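Magnesium and cobalt efflux protein (Bordetella parapertussis, PDB 3JTF) probably takes part in magnesium and cobalt transport, its CBS domain pair, the part crystallised here, binding AMP. Local coordinates at residues M11-R14 with S15-D18; I34-H38 with S39-V43; L60-Y63 with M64-A68; N88-L91 with R92-A96. All blocks are in the same frame, centred on the assembly; numbering follows the deposited sequence.

Contact 1: M11-R14 with S15-D18; sequences MVPR and SRMD. With AMP (adenosine monophosphate), chain F; SO4 (sulfate ion), chain G.
Val12 meets Arg16 at the tight end of this turn: CG1 of Val12 sits 3.7 Å from CB of Arg16, while its other methyl, CG2, faces the ribose of AMP. Two backbone bonds close the short 3-10 turn, Arg16 N to Pro13 O and Met17 N to Arg14 O (3.1 Å). Met17 bends at chi3 (-62°), which folds its methyl CE back over Arg14, 3.6 Å from CA. The selenomethionine is buried, packed also against Ile111 and Leu114 of strand 111-116. The outer side is looser. Arg16 lays one face of its guanidinium over the Pro13 ring, with NH1 3.5 Å from CD. Arg14, extended from CG to NE, takes a sulfate, probably from the crystallisation liquor, at the edge of its guanidinium, NH2 to O1 at 2.7 Å and NH1 to O4; its NE pairs with Asp49. A water lies within bonding distance of Arg14 O and Met17 O. Beyond the turn, the backbone of Asp18 reads the adenine edge: its N gives a nearly straight bond to N1 of AMP (2.9 Å, 170°), and its O accepts from N6. This backbone pairing with adenine is characteristic of the nucleotide site of a CBS domain pair.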
loop_
_atom_site.group_PDB
_atom_site.type_symbol
_atom_site.label_atom_id
_atom_site.label_comp_id
_atom_site.label_asym_id
_atom_site.label_seq_id
_atom_site.Cartn_x
_atom_site.Cartn_y
_atom_site.Cartn_z
HETATM N N MSE B 11 -2.319 -2.275 -17.377
HETATM C CA MSE B 11 -1.682 -3.263 -16.524
HETATM C C MSE B 11 -0.164 -3.141 -16.510
HETATM O O MSE B 11 0.468 -2.716 -17.491
HETATM C CB MSE B 11 -2.073 -4.641 -16.977
HETATM C CG MSE B 11 -1.513 -5.037 -18.300
HETATM SE SE MSE B 11 -2.197 -6.800 -18.854
HETATM C CE MSE B 11 -1.233 -6.801 -20.588
ATOM N N VAL B 12 0.428 -3.542 -15.403
ATOM C CA VAL B 12 1.860 -3.844 -15.360
ATOM C C VAL B 12 2.109 -5.146 -16.154
ATOM O O VAL B 12 1.611 -6.173 -15.796
ATOM C CB VAL B 12 2.339 -4.032 -13.916
ATOM C CG1 VAL B 12 3.846 -4.429 -13.854
ATOM C CG2 VAL B 12 2.058 -2.767 -13.118
ATOM N N PRO B 13 2.916 -5.102 -17.215
ATOM C CA PRO B 13 3.125 -6.321 -17.985
ATOM C C PRO B 13 3.856 -7.381 -17.199
ATOM O O PRO B 13 4.622 -7.083 -16.244
ATOM C CB PRO B 13 3.938 -5.873 -19.206
ATOM C CG PRO B 13 4.433 -4.529 -18.886
ATOM C CD PRO B 13 3.616 -3.939 -17.778
ATOM N N ARG B 14 3.549 -8.618 -17.572
ATOM C CA ARG B 14 4.128 -9.805 -16.948
ATOM C C ARG B 14 5.655 -9.655 -16.700
ATOM O O ARG B 14 6.145 -9.949 -15.617
ATOM C CB ARG B 14 3.864 -10.999 -17.886
ATOM C CG ARG B 14 4.514 -12.297 -17.508
ATOM C CD ARG B 14 4.152 -13.346 -18.572
ATOM N NE ARG B 14 4.734 -14.629 -18.248
ATOM C CZ ARG B 14 5.987 -14.979 -18.532
ATOM N NH1 ARG B 14 6.423 -16.189 -18.193
ATOM N NH2 ARG B 14 6.805 -14.141 -19.185
ATOM N N SER B 15 6.387 -9.175 -17.696
ATOM C CA SER B 15 7.870 -9.089 -17.605
ATOM C C SER B 15 8.333 -8.140 -16.514
ATOM O O SER B 15 9.450 -8.263 -16.018
ATOM C CB SER B 15 8.466 -8.656 -18.941
ATOM O OG SER B 15 8.142 -7.303 -19.198
ATOM N N ARG B 16 7.456 -7.220 -16.119
ATOM C CA ARG B 16 7.772 -6.208 -15.107
ATOM C C ARG B 16 7.272 -6.558 -13.702
ATOM O O ARG B 16 7.486 -5.799 -12.753
ATOM C CB ARG B 16 7.168 -4.847 -15.487
ATOM C CG ARG B 16 7.792 -4.136 -16.674
ATOM C CD ARG B 16 7.676 -2.571 -16.504
ATOM N NE ARG B 16 7.346 -1.961 -17.781
ATOM C CZ ARG B 16 6.262 -1.237 -18.025
ATOM N NH1 ARG B 16 5.381 -0.957 -17.058
ATOM N NH2 ARG B 16 6.068 -0.776 -19.251
HETATM N N MSE B 17 6.651 -7.701 -13.534
HETATM C CA MSE B 17 6.126 -8.040 -12.226
HETATM C C MSE B 17 7.209 -8.442 -11.247
HETATM O O MSE B 17 8.115 -9.176 -11.601
HETATM C CB MSE B 17 5.111 -9.164 -12.336
HETATM C CG MSE B 17 3.953 -8.799 -13.185
HETATM SE SE MSE B 17 2.592 -10.248 -13.176
HETATM C CE MSE B 17 3.548 -11.635 -13.894
ATOM N N ASP B 18 7.124 -7.924 -10.028
ATOM C CA ASP B 18 7.971 -8.366 -8.951
ATOM C C ASP B 18 7.237 -9.520 -8.281
ATOM O O ASP B 18 6.160 -9.328 -7.664
ATOM C CB ASP B 18 8.238 -7.242 -7.933
ATOM C CG ASP B 18 9.122 -6.149 -8.490
ATOM O OD1 ASP B 18 10.095 -6.479 -9.185
ATOM O OD2 ASP B 18 8.849 -4.949 -8.259
HETATM P P AMP F . 2.478 -0.284 -4.555
HETATM O O1P AMP F . 1.929 -1.552 -3.996
HETATM O O2P AMP F . 2.081 0.959 -3.830
HETATM O O3P AMP F . 3.946 -0.361 -4.809
HETATM O "O5'" AMP F . 1.904 -0.089 -6.028
HETATM C "C5'" AMP F . 2.398 1.004 -6.815
HETATM C "C4'" AMP F . 2.339 0.577 -8.249
HETATM O "O4'" AMP F . 3.341 -0.395 -8.618
HETATM C "C3'" AMP F . 1.004 -0.131 -8.502
HETATM O "O3'" AMP F . -0.071 0.804 -8.641
HETATM C "C2'" AMP F . 1.353 -0.854 -9.752
HETATM O "O2'" AMP F . 1.518 0.240 -10.732
HETATM C "C1'" AMP F . 2.711 -1.454 -9.359
HETATM N N9 AMP F . 2.854 -2.706 -8.532
HETATM C C8 AMP F . 2.324 -3.060 -7.323
HETATM N N7 AMP F . 2.780 -4.283 -6.921
HETATM C C5 AMP F . 3.646 -4.708 -7.872
HETATM C C6 AMP F . 4.510 -5.879 -8.081
HETATM N N6 AMP F . 4.515 -6.881 -7.196
HETATM N N1 AMP F . 5.236 -5.947 -9.218
HETATM C C2 AMP F . 5.254 -4.959 -10.115
HETATM N N3 AMP F . 4.527 -3.837 -9.975
HETATM C C4 AMP F . 3.700 -3.677 -8.899
HETATM S S SO4 G . 9.701 -15.637 -20.306
HETATM O O1 SO4 G . 9.303 -14.239 -20.122
HETATM O O2 SO4 G . 8.940 -16.250 -21.397
HETATM O O3 SO4 G . 11.115 -15.687 -20.665
HETATM O O4 SO4 G . 9.498 -16.376 -19.059
HETATM O O HOH W 1 8.833 -10.393 -13.881
#

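Contact 2: I34-H38 with S39-V43; sequences IETAH and SRFPV. With AMP (adenosine monophosphate), chain F; SO4 (sulfate ion), chain H.
Thr36 and Phe41 meet where the beta-alpha-beta unit of the first CBS domain passes from helix 26-35 into strand 40-44. OG1 of Thr36 lies at the edge of the Phe41 ring, 3.1 Å from CZ. With chi1 at 80°, OG1 sits between the backbone N and the carbonyl carbon, where it can bond to Ile33 O and also receive a weak bond from His38 N. Carbonyl O of His38 approaches the same ring atom, CZ of Phe41, at 3.3 Å, so two oxygens gather at the ring end. The His38 side chain turns to the ligand: one ring face covers the adenine, with C4 of AMP 3.3 Å above the ring plane. ND1 of this ring donates to phosphate oxygen O3P, modelled at a very short 2.5 Å, a length to be taken with caution; one side chain thus meets both base and phosphate. Arg40 reaches the same phosphate, bending at chi3 (-69°), which brings its guanidinium edge to two anions. NH1 donates to O1P of AMP at 3.0 Å and to O3 of a sulfate, and NH2 of Arg40 reaches sulfate O4 at 2.7 Å.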
loop_
_atom_site.group_PDB
_atom_site.type_symbol
_atom_site.label_atom_id
_atom_site.label_comp_id
_atom_site.label_asym_id
_atom_site.label_seq_id
_atom_site.Cartn_x
_atom_site.Cartn_y
_atom_site.Cartn_z
ATOM N N ILE B 34 12.395 -6.277 0.683
ATOM C CA ILE B 34 12.975 -4.993 1.158
ATOM C C ILE B 34 13.561 -4.183 0.006
ATOM O O ILE B 34 13.497 -2.958 0.003
ATOM C CB ILE B 34 14.084 -5.216 2.225
ATOM C CG1 ILE B 34 13.517 -5.783 3.514
ATOM C CG2 ILE B 34 14.824 -3.911 2.572
ATOM C CD1 ILE B 34 14.560 -6.580 4.300
ATOM N N GLU B 35 14.139 -4.846 -0.983
ATOM C CA GLU B 35 14.674 -4.127 -2.144
ATOM C C GLU B 35 13.616 -3.517 -3.055
ATOM O O GLU B 35 13.956 -2.709 -3.923
ATOM C CB GLU B 35 15.508 -5.050 -3.014
ATOM C CG GLU B 35 16.794 -5.454 -2.381
ATOM C CD GLU B 35 17.550 -6.476 -3.212
ATOM O OE1 GLU B 35 17.003 -7.004 -4.225
ATOM O OE2 GLU B 35 18.706 -6.744 -2.823
ATOM N N THR B 36 12.360 -3.937 -2.944
ATOM C CA THR B 36 11.378 -3.453 -3.891
ATOM C C THR B 36 10.533 -2.521 -3.100
ATOM O O THR B 36 10.198 -2.795 -1.934
ATOM C CB THR B 36 10.449 -4.552 -4.426
ATOM O OG1 THR B 36 9.449 -4.781 -3.437
ATOM C CG2 THR B 36 11.178 -5.825 -4.704
ATOM N N ALA B 37 10.107 -1.447 -3.716
ATOM C CA ALA B 37 9.089 -0.633 -3.093
ATOM C C ALA B 37 7.675 -1.069 -3.561
ATOM O O ALA B 37 6.989 -0.282 -4.270
ATOM C CB ALA B 37 9.359 0.871 -3.410
ATOM N N HIS B 38 7.255 -2.301 -3.208
ATOM C CA HIS B 38 5.844 -2.727 -3.306
ATOM C C HIS B 38 5.423 -3.416 -2.022
ATOM O O HIS B 38 6.248 -3.950 -1.321
ATOM C CB HIS B 38 5.606 -3.659 -4.486
ATOM C CG HIS B 38 5.907 -3.034 -5.802
ATOM N ND1 HIS B 38 5.311 -1.866 -6.224
ATOM C CD2 HIS B 38 6.789 -3.379 -6.768
ATOM C CE1 HIS B 38 5.800 -1.533 -7.411
ATOM N NE2 HIS B 38 6.699 -2.439 -7.762
ATOM N N SER B 39 4.141 -3.368 -1.717
ATOM C CA SER B 39 3.592 -3.987 -0.513
ATOM C C SER B 39 3.064 -5.407 -0.768
ATOM O O SER B 39 2.899 -6.166 0.170
ATOM C CB SER B 39 2.445 -3.141 0.047
ATOM O OG SER B 39 1.480 -2.848 -0.988
ATOM N N ARG B 40 2.756 -5.729 -2.017
ATOM C CA ARG B 40 2.099 -6.982 -2.373
ATOM C C ARG B 40 2.813 -7.682 -3.541
ATOM O O ARG B 40 3.230 -7.031 -4.486
ATOM C CB ARG B 40 0.663 -6.710 -2.782
ATOM C CG ARG B 40 -0.208 -6.027 -1.713
ATOM C CD ARG B 40 -1.371 -5.313 -2.379
ATOM N NE ARG B 40 -0.851 -4.171 -3.122
ATOM C CZ ARG B 40 -1.580 -3.196 -3.630
ATOM N NH1 ARG B 40 -0.978 -2.219 -4.274
ATOM N NH2 ARG B 40 -2.903 -3.187 -3.481
ATOM N N PHE B 41 2.927 -9.000 -3.467
ATOM C CA PHE B 41 3.695 -9.788 -4.436
ATOM C C PHE B 41 2.914 -11.004 -4.833
ATOM O O PHE B 41 2.518 -11.790 -3.969
ATOM C CB PHE B 41 5.034 -10.198 -3.835
ATOM C CG PHE B 41 5.842 -9.039 -3.369
ATOM C CD1 PHE B 41 5.624 -8.492 -2.107
ATOM C CD2 PHE B 41 6.772 -8.456 -4.208
ATOM C CE1 PHE B 41 6.315 -7.396 -1.685
ATOM C CE2 PHE B 41 7.501 -7.372 -3.801
ATOM C CZ PHE B 41 7.271 -6.813 -2.529
ATOM N N PRO B 42 2.664 -11.168 -6.136
ATOM C CA PRO B 42 2.291 -12.508 -6.569
ATOM C C PRO B 42 3.377 -13.524 -6.238
ATOM O O PRO B 42 4.549 -13.219 -6.344
ATOM C CB PRO B 42 2.115 -12.379 -8.087
ATOM C CG PRO B 42 2.052 -10.894 -8.356
ATOM C CD PRO B 42 2.918 -10.285 -7.280
ATOM N N VAL B 43 2.942 -14.705 -5.824
ATOM C CA VAL B 43 3.808 -15.788 -5.408
ATOM C C VAL B 43 3.682 -16.952 -6.349
ATOM O O VAL B 43 2.564 -17.308 -6.765
ATOM C CB VAL B 43 3.460 -16.222 -3.961
ATOM C CG1 VAL B 43 4.340 -17.416 -3.529
ATOM C CG2 VAL B 43 3.653 -15.014 -2.997
HETATM P P AMP F . 2.478 -0.284 -4.555
HETATM O O1P AMP F . 1.929 -1.552 -3.996
HETATM O O2P AMP F . 2.081 0.959 -3.830
HETATM O O3P AMP F . 3.946 -0.361 -4.809
HETATM O "O5'" AMP F . 1.904 -0.089 -6.028
HETATM C "C5'" AMP F . 2.398 1.004 -6.815
HETATM C "C4'" AMP F . 2.339 0.577 -8.249
HETATM O "O4'" AMP F . 3.341 -0.395 -8.618
HETATM C "C3'" AMP F . 1.004 -0.131 -8.502
HETATM O "O3'" AMP F . -0.071 0.804 -8.641
HETATM C "C2'" AMP F . 1.353 -0.854 -9.752
HETATM O "O2'" AMP F . 1.518 0.240 -10.732
HETATM C "C1'" AMP F . 2.711 -1.454 -9.359
HETATM N N9 AMP F . 2.854 -2.706 -8.532
HETATM C C8 AMP F . 2.324 -3.060 -7.323
HETATM N N7 AMP F . 2.780 -4.283 -6.921
HETATM C C5 AMP F . 3.646 -4.708 -7.872
HETATM C C6 AMP F . 4.510 -5.879 -8.081
HETATM N N6 AMP F . 4.515 -6.881 -7.196
HETATM N N1 AMP F . 5.236 -5.947 -9.218
HETATM C C2 AMP F . 5.254 -4.959 -10.115
HETATM N N3 AMP F . 4.527 -3.837 -9.975
HETATM C C4 AMP F . 3.700 -3.677 -8.899
HETATM S S SO4 H . -3.791 0.125 -4.816
HETATM O O1 SO4 H . -3.790 0.434 -3.395
HETATM O O2 SO4 H . -4.725 0.916 -5.525
HETATM O O3 SO4 H . -2.417 0.320 -5.325
HETATM O O4 SO4 H . -4.079 -1.278 -4.984
#

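Contact 3: L60-Y63 with M64-A68; sequences LLRY and MLEPA
Met64, a selenomethionine, lies alongside Leu61, both side chains pointing the same way, with CE of Met64 3.5 Å from CD2 of Leu61. A bend at chi3 (-90°) turns that methyl back toward the leucine. On its other flank CG of Met64 is 4.1 Å from CD2 of Tyr63, whose side chain crosses it at about a right angle. Tyr63 and Met64 also pack on Met64 and Tyr63 of the second subunit, so the pair belongs to the subunit interface. Backbone bonds wind the turn: Met64 N to Leu61 O, then Leu65 N to Arg62 O at 2.8 Å. Arg62 O also receives a weak bond from Glu66 N, two amides thus sharing one oxygen as the turn ends. Glu66 runs beside Arg62, its OE1 3.9 Å from both CB and CD of the arginine, yet the charged ends stop short of a salt bridge: OE1 of Glu66 is 4.5 Å from NH1 of Arg62, and the two flat groups stand 83° apart. NE of Arg62 instead makes a long, weak ion pair with Asp59. A water lies 2.7 Å from both Tyr63 O and Glu66 O, linking two acceptors that cannot bond to each other. The arrangement is that of a 3-10 turn unwinding into a loop, here in the linker between strand 51-56 and helix 71-74.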
loop_
_atom_site.group_PDB
_atom_site.type_symbol
_atom_site.label_atom_id
_atom_site.label_comp_id
_atom_site.label_asym_id
_atom_site.label_seq_id
_atom_site.Cartn_x
_atom_site.Cartn_y
_atom_site.Cartn_z
ATOM N N LEU B 60 4.564 -10.973 6.848
ATOM C CA LEU B 60 5.752 -11.694 7.298
ATOM C C LEU B 60 6.174 -11.273 8.722
ATOM O O LEU B 60 6.965 -11.971 9.356
ATOM C CB LEU B 60 6.922 -11.551 6.312
ATOM C CG LEU B 60 6.821 -12.347 4.998
ATOM C CD1 LEU B 60 8.100 -12.151 4.187
ATOM C CD2 LEU B 60 6.615 -13.834 5.287
ATOM N N LEU B 61 5.649 -10.156 9.223
ATOM C CA LEU B 61 5.897 -9.761 10.615
ATOM C C LEU B 61 5.335 -10.769 11.616
ATOM O O LEU B 61 5.733 -10.771 12.764
ATOM C CB LEU B 61 5.314 -8.386 10.920
ATOM C CG LEU B 61 6.041 -7.269 10.183
ATOM C CD1 LEU B 61 5.145 -5.967 10.254
ATOM C CD2 LEU B 61 7.446 -7.066 10.743
ATOM N N ARG B 62 4.409 -11.604 11.177
ATOM C CA ARG B 62 3.896 -12.679 12.027
ATOM C C ARG B 62 4.938 -13.719 12.431
ATOM O O ARG B 62 4.705 -14.492 13.343
ATOM C CB ARG B 62 2.740 -13.350 11.333
ATOM C CG ARG B 62 1.542 -12.456 11.169
ATOM C CD ARG B 62 0.538 -13.137 10.273
ATOM N NE ARG B 62 -0.582 -12.288 9.878
ATOM C CZ ARG B 62 -1.714 -12.124 10.559
ATOM N NH1 ARG B 62 -1.902 -12.729 11.715
ATOM N NH2 ARG B 62 -2.670 -11.339 10.066
ATOM N N TYR B 63 6.083 -13.758 11.745
ATOM C CA TYR B 63 7.235 -14.573 12.181
ATOM C C TYR B 63 7.582 -14.263 13.619
ATOM O O TYR B 63 8.033 -15.148 14.352
ATOM C CB TYR B 63 8.478 -14.316 11.311
ATOM C CG TYR B 63 9.791 -15.014 11.719
ATOM C CD1 TYR B 63 10.070 -16.334 11.303
ATOM C CD2 TYR B 63 10.784 -14.341 12.467
ATOM C CE1 TYR B 63 11.282 -16.976 11.633
ATOM C CE2 TYR B 63 12.018 -14.995 12.814
ATOM C CZ TYR B 63 12.243 -16.297 12.386
ATOM O OH TYR B 63 13.417 -16.941 12.703
HETATM N N MSE B 64 7.351 -13.024 14.037
HETATM C CA MSE B 64 7.610 -12.677 15.424
HETATM C C MSE B 64 6.435 -12.920 16.375
HETATM O O MSE B 64 6.538 -12.601 17.554
HETATM C CB MSE B 64 8.105 -11.232 15.465
HETATM C CG MSE B 64 9.413 -11.092 14.569
HETATM SE SE MSE B 64 10.172 -9.389 14.900
HETATM C CE MSE B 64 9.110 -8.584 13.435
ATOM N N LEU B 65 5.327 -13.446 15.856
ATOM C CA LEU B 65 4.111 -13.722 16.674
ATOM C C LEU B 65 3.677 -15.179 16.686
ATOM O O LEU B 65 2.816 -15.571 17.477
ATOM C CB LEU B 65 2.936 -12.870 16.210
ATOM C CG LEU B 65 3.137 -11.362 16.298
ATOM C CD1 LEU B 65 1.952 -10.660 15.616
ATOM C CD2 LEU B 65 3.309 -10.866 17.728
ATOM N N GLU B 66 4.289 -15.986 15.837
ATOM C CA GLU B 66 3.967 -17.406 15.734
ATOM C C GLU B 66 5.253 -18.232 15.763
ATOM O O GLU B 66 6.152 -17.990 14.967
ATOM C CB GLU B 66 3.239 -17.653 14.420
ATOM C CG GLU B 66 1.961 -16.860 14.276
ATOM C CD GLU B 66 1.140 -17.295 13.062
ATOM O OE1 GLU B 66 0.580 -16.402 12.382
ATOM O OE2 GLU B 66 1.083 -18.528 12.793
ATOM N N PRO B 67 5.351 -19.217 16.657
ATOM C CA PRO B 67 6.608 -19.994 16.720
ATOM C C PRO B 67 7.000 -20.742 15.436
ATOM O O PRO B 67 8.214 -20.817 15.094
ATOM C CB PRO B 67 6.351 -21.013 17.843
ATOM C CG PRO B 67 5.228 -20.476 18.626
ATOM C CD PRO B 67 4.390 -19.625 17.690
ATOM N N ALA B 68 6.016 -21.316 14.755
ATOM C CA ALA B 68 6.318 -22.103 13.560
ATOM C C ALA B 68 5.518 -21.564 12.392
ATOM O O ALA B 68 4.586 -22.207 11.921
ATOM C CB ALA B 68 6.009 -23.588 13.787
HETATM O O HOH W 2 8.767 -17.699 14.187
#

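Contact 4: N88-L91 with R92-A96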
loop_
_atom_site.group_PDB
_atom_site.type_symbol
_atom_site.label_atom_id
_atom_site.label_comp_id
_atom_site.label_asym_id
_atom_site.label_seq_id
_atom_site.Cartn_x
_atom_site.Cartn_y
_atom_site.Cartn_z
ATOM N N ASN B 88 -14.203 1.103 -15.391
ATOM C CA ASN B 88 -15.227 1.643 -14.491
ATOM C C ASN B 88 -15.787 0.498 -13.609
ATOM O O ASN B 88 -16.026 0.697 -12.411
ATOM C CB ASN B 88 -16.352 2.400 -15.228
ATOM C CG ASN B 88 -15.851 3.659 -16.001
ATOM O OD1 ASN B 88 -14.816 4.273 -15.664
ATOM N ND2 ASN B 88 -16.603 4.041 -17.042
ATOM N N VAL B 89 -15.953 -0.683 -14.189
ATOM C CA VAL B 89 -16.487 -1.842 -13.447
ATOM C C VAL B 89 -15.443 -2.340 -12.455
ATOM O O VAL B 89 -15.761 -2.571 -11.303
ATOM C CB VAL B 89 -16.897 -2.969 -14.374
ATOM C CG1 VAL B 89 -17.361 -4.198 -13.571
ATOM C CG2 VAL B 89 -18.040 -2.479 -15.332
ATOM N N LEU B 90 -14.196 -2.404 -12.888
ATOM C CA LEU B 90 -13.098 -2.886 -12.038
ATOM C C LEU B 90 -12.880 -1.974 -10.826
ATOM O O LEU B 90 -12.541 -2.437 -9.717
ATOM C CB LEU B 90 -11.800 -3.006 -12.854
ATOM C CG LEU B 90 -10.563 -3.496 -12.107
ATOM C CD1 LEU B 90 -10.864 -4.887 -11.366
ATOM C CD2 LEU B 90 -9.347 -3.605 -13.045
ATOM N N LEU B 91 -13.021 -0.666 -11.053
ATOM C CA LEU B 91 -12.943 0.287 -9.955
ATOM C C LEU B 91 -13.972 -0.034 -8.840
ATOM O O LEU B 91 -13.630 -0.041 -7.675
ATOM C CB LEU B 91 -13.155 1.708 -10.446
ATOM C CG LEU B 91 -13.027 2.739 -9.315
ATOM C CD1 LEU B 91 -11.751 2.573 -8.478
ATOM C CD2 LEU B 91 -13.117 4.178 -9.931
ATOM N N ARG B 92 -15.213 -0.269 -9.234
ATOM C CA ARG B 92 -16.269 -0.609 -8.311
ATOM C C ARG B 92 -15.955 -1.909 -7.589
ATOM O O ARG B 92 -16.236 -2.039 -6.411
ATOM C CB ARG B 92 -17.605 -0.743 -9.060
ATOM C CG ARG B 92 -18.105 0.577 -9.681
ATOM C CD ARG B 92 -19.521 0.490 -10.214
ATOM N NE ARG B 92 -20.493 0.539 -9.118
ATOM C CZ ARG B 92 -21.826 0.498 -9.256
ATOM N NH1 ARG B 92 -22.377 0.336 -10.457
ATOM N NH2 ARG B 92 -22.610 0.567 -8.172
ATOM N N GLU B 93 -15.415 -2.871 -8.320
ATOM C CA GLU B 93 -15.025 -4.171 -7.757
ATOM C C GLU B 93 -13.945 -4.037 -6.684
ATOM O O GLU B 93 -14.099 -4.516 -5.528
ATOM C CB GLU B 93 -14.558 -5.116 -8.861
ATOM C CG GLU B 93 -13.993 -6.474 -8.356
ATOM C CD GLU B 93 -13.573 -7.408 -9.493
ATOM O OE1 GLU B 93 -13.569 -6.971 -10.663
ATOM O OE2 GLU B 93 -13.276 -8.599 -9.220
ATOM N N PHE B 94 -12.880 -3.356 -7.052
ATOM C CA PHE B 94 -11.786 -3.077 -6.133
ATOM C C PHE B 94 -12.250 -2.259 -4.909
ATOM O O PHE B 94 -11.857 -2.575 -3.786
ATOM C CB PHE B 94 -10.710 -2.253 -6.848
ATOM C CG PHE B 94 -9.674 -3.047 -7.614
ATOM C CD1 PHE B 94 -9.221 -4.277 -7.194
ATOM C CD2 PHE B 94 -9.066 -2.472 -8.741
ATOM C CE1 PHE B 94 -8.227 -4.960 -7.905
ATOM C CE2 PHE B 94 -8.074 -3.135 -9.450
ATOM C CZ PHE B 94 -7.642 -4.392 -9.032
ATOM N N ARG B 95 -13.061 -1.220 -5.104
ATOM C CA ARG B 95 -13.525 -0.395 -3.982
ATOM C C ARG B 95 -14.303 -1.231 -2.953
ATOM O O ARG B 95 -14.221 -0.967 -1.761
ATOM C CB ARG B 95 -14.405 0.773 -4.458
ATOM C CG ARG B 95 -13.643 2.038 -4.925
ATOM C CD ARG B 95 -14.646 3.098 -5.462
ATOM N NE ARG B 95 -14.042 4.360 -5.937
ATOM C CZ ARG B 95 -14.720 5.268 -6.622
ATOM N NH1 ARG B 95 -15.993 5.038 -6.892
ATOM N NH2 ARG B 95 -14.157 6.412 -7.022
ATOM N N ALA B 96 -15.063 -2.215 -3.426
ATOM C CA ALA B 96 -15.894 -3.058 -2.563
ATOM C C ALA B 96 -15.112 -4.264 -1.954
ATOM O O ALA B 96 -15.580 -4.901 -1.002
ATOM C CB ALA B 96 -17.142 -3.561 -3.344
#
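Leu90 and Phe94, one helical turn apart on helix 87-96, pack side chain on side chain. The phenylalanine can be followed outward over its neighbour. Its CB rests 3.4 Å from the carbonyl O of Leu90, and CG stays near that oxygen. CD2 is near both that oxygen and CG of Leu90. CE2 of Phe94 comes to 3.7 Å from the same CG and touches both leucine methyls, while CZ at the end of the ring is nearest CD1 of the leucine. Leu90 can cover the ring because its CG is anti to the backbone N (chi1 180°) and the chain then bends, placing CD1 over the face. This is a CH-pi contact, CD1 of Leu90 standing 3.9 Å from the ring centroid of Phe94 and 16° off the normal. CD1 also touches OE1 of Glu93 at 3.5 Å. On another side of the helix, Leu91 repeats the spacing with Arg95: CD2 lies over the centre of the guanidinium face, 3.8 Å from CZ of Arg95, in one of two modelled conformers and so less certain. Leu91 also packs on Val125 of the second subunit, and Leu90 and Leu91 pack on helix 117-126. Backbone bonds underlie both pairs, Phe94 N to Leu90 O at 2.8 Å and Arg95 N to Leu91 O. The chemistry implies an apolar, buried CH-pi pair in Leu90 and Phe94 with a charge at its margin: OE1 of Glu93 touches the leucine methyl, while its charge is met by a salt bridge to Lys85.

In the fold
From the N terminus, the four contacts follow in series, each closing a local turn or helical step, and none nests in or crosses another. Contact 1 turns the chain after strand 12-13, an outermost strand of the sheet that also holds 111-116. Contact 2 joins helix 26-35 to strand 40-44 in the other sheet; it touches contact 1 through Asp18 and His38, and both line the AMP site. Contact 3 lies between strand 51-56 and helix 71-74, its centre about 30 Å from that of contact 1. Contact 4 lies on the helix between strands 80-82 and 101-105. Contacts 2, 3 and 4 all reach the second subunit.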